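Local coordinates for endoglucanase (Clostridium thermocellum, PDB 2YIK), which probably hydrolyses internal beta-1,4-glucosidic bonds of cellulose, as a family 9 glycoside hydrolase, at residues A[392-397]-A[498-503]. Numbering follows the deposited sequence.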
loop_
_atom_site.group_PDB
_atom_site.type_symbol
_atom_site.label_atom_id
_atom_site.label_comp_id
_atom_site.label_asym_id
_atom_site.label_seq_id
_atom_site.Cartn_x
_atom_site.Cartn_y
_atom_site.Cartn_z
ATOM N N SER A 392 12.379 4.643 7.961
ATOM C CA SER A 392 11.946 4.652 9.347
ATOM C C SER A 392 10.570 5.304 9.468
ATOM O O SER A 392 9.746 4.864 10.267
ATOM C CB SER A 392 12.956 5.401 10.227
ATOM O OG SER A 392 13.005 6.786 9.923
ATOM N N ALA A 393 10.326 6.345 8.670
ATOM C CA ALA A 393 9.048 7.068 8.690
ATOM C C ALA A 393 7.899 6.174 8.226
ATOM O O ALA A 393 6.772 6.271 8.713
ATOM C CB ALA A 393 9.130 8.306 7.809
ATOM N N ARG A 394 8.203 5.312 7.269
ATOM C CA ARG A 394 7.231 4.384 6.725
ATOM C C ARG A 394 6.774 3.407 7.811
ATOM O O ARG A 394 5.591 3.071 7.901
ATOM C CB ARG A 394 7.862 3.665 5.526
ATOM C CG ARG A 394 7.190 2.388 5.080
ATOM C CD ARG A 394 7.913 1.196 5.667
ATOM N NE ARG A 394 9.347 1.254 5.403
ATOM C CZ ARG A 394 10.000 0.449 4.572
ATOM N NH1 ARG A 394 9.357 -0.496 3.898
ATOM N NH2 ARG A 394 11.313 0.568 4.441
ATOM N N TYR A 395 7.709 2.968 8.650
ATOM C CA TYR A 395 7.387 2.051 9.744
ATOM C C TYR A 395 6.663 2.784 10.865
ATOM O O TYR A 395 5.678 2.291 11.416
ATOM C CB TYR A 395 8.660 1.431 10.320
ATOM C CG TYR A 395 9.399 0.531 9.369
ATOM C CD1 TYR A 395 8.743 -0.509 8.724
ATOM C CD2 TYR A 395 10.774 0.673 9.167
ATOM C CE1 TYR A 395 9.433 -1.397 7.903
ATOM C CE2 TYR A 395 11.476 -0.214 8.346
ATOM C CZ TYR A 395 10.794 -1.248 7.724
ATOM O OH TYR A 395 11.466 -2.151 6.933
ATOM N N ASN A 396 7.176 3.964 11.201
ATOM C CA ASN A 396 6.598 4.767 12.264
ATOM C C ASN A 396 5.137 5.120 11.991
ATOM O O ASN A 396 4.287 4.948 12.860
ATOM C CB ASN A 396 7.417 6.048 12.461
ATOM C CG ASN A 396 6.943 6.867 13.654
ATOM O OD1 ASN A 396 5.923 7.546 13.591
ATOM N ND2 ASN A 396 7.681 6.791 14.749
ATOM N N THR A 397 4.842 5.614 10.792
ATOM C CA THR A 397 3.468 5.977 10.464
ATOM C C THR A 397 2.541 4.757 10.404
ATOM O O THR A 397 1.339 4.886 10.634
ATOM C CB THR A 397 3.389 6.797 9.144
ATOM O OG1 THR A 397 4.039 6.095 8.077
ATOM C CG2 THR A 397 4.046 8.157 9.344
ATOM N N ALA A 498 8.139 6.685 -1.763
ATOM C CA ALA A 498 7.507 5.540 -2.420
ATOM C C ALA A 498 6.035 5.388 -2.086
ATOM O O ALA A 498 5.562 5.918 -1.082
ATOM C CB ALA A 498 8.248 4.252 -2.058
ATOM N N ILE A 499 5.312 4.653 -2.931
ATOM C CA ILE A 499 3.902 4.450 -2.680
ATOM C C ILE A 499 3.685 3.715 -1.357
ATOM O O ILE A 499 2.714 3.990 -0.657
ATOM C CB ILE A 499 3.187 3.727 -3.877
ATOM C CG1 ILE A 499 3.904 2.433 -4.280
ATOM C CG2 ILE A 499 3.126 4.673 -5.064
ATOM C CD1 ILE A 499 3.683 1.277 -3.326
ATOM N N ASP A 500 4.595 2.816 -0.983
ATOM C CA ASP A 500 4.421 2.111 0.287
ATOM C C ASP A 500 4.742 3.035 1.461
ATOM O O ASP A 500 4.173 2.884 2.536
ATOM C CB ASP A 500 5.263 0.816 0.340
ATOM C CG ASP A 500 6.709 1.052 0.747
ATOM O OD1 ASP A 500 7.531 1.390 -0.131
ATOM O OD2 ASP A 500 7.029 0.894 1.947
ATOM N N TYR A 501 5.628 4.004 1.241
ATOM C CA TYR A 501 6.008 4.962 2.285
ATOM C C TYR A 501 4.842 5.855 2.691
ATOM O O TYR A 501 4.644 6.134 3.874
ATOM C CB TYR A 501 7.141 5.863 1.798
ATOM C CG TYR A 501 8.539 5.303 1.944
ATOM C CD1 TYR A 501 8.778 3.926 1.909
ATOM C CD2 TYR A 501 9.635 6.161 2.021
ATOM C CE1 TYR A 501 10.079 3.422 1.938
ATOM C CE2 TYR A 501 10.933 5.674 2.048
ATOM C CZ TYR A 501 11.153 4.310 2.001
ATOM O OH TYR A 501 12.451 3.857 1.968
ATOM N N ASN A 502 4.075 6.302 1.701
ATOM C CA ASN A 502 2.939 7.183 1.946
ATOM C C ASN A 502 1.640 6.470 2.312
ATOM O O ASN A 502 0.711 7.093 2.824
ATOM C CB ASN A 502 2.692 8.085 0.722
ATOM C CG ASN A 502 3.361 9.450 0.849
ATOM O OD1 ASN A 502 2.694 10.489 0.817
ATOM N ND2 ASN A 502 4.675 9.453 0.998
ATOM N N ALA A 503 1.584 5.167 2.068
ATOM C CA ALA A 503 0.381 4.380 2.326
ATOM C C ALA A 503 -0.275 4.497 3.707
ATOM O O ALA A 503 -1.428 4.930 3.811
ATOM C CB ALA A 503 0.657 2.919 1.996
HETATM O O HOH W 1 13.130 0.918 2.230
HETATM O O HOH W 2 3.324 5.012 5.661
#
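The CA atoms of R394 and Y501 are the nearest pair across the contact, 4.6 Å apart, where the first turns of two helices run side by side, the axes of the two short segments coming within 8.4 Å at an angle of 34°. R394 does most of the touching. Its CB lies 3.7 Å from CD1 of Y501, and its chain, bent at chi2 and chi3, layers the guanidinium between two tyrosines: CE1 of Y501 lies over one face and the ring of Y395, from its own helix, over the other. The planes of the guanidinium and the Y501 ring are 40° apart, an inclined packing rather than a parallel stack. D500 adds charge, OD2 lying 3.3 Å from NH1 of R394 but well out of the guanidinium plane, a salt bridge without a directed N-H. NE of R394 donates to G391 O and NH2 to W390 O, which fix the group at the start of its helix. One water joins Y501 OH and, weakly, R394 NH2; another donates to T397 OG1 and Y501 O. T397 OG1 in turn donates to A393 O (2.8 Å). The contact pairs helices 392-408 and 499-516 of the (alpha/alpha)6 barrel of the family 9 catalytic domain, the Y501 side chain about 9 Å from that of H451, a predicted active-site residue; W318 packs on R394 and D500, helix 416-428 lies against T397, and I499 and A503 reach helices 49-54 and 124-140.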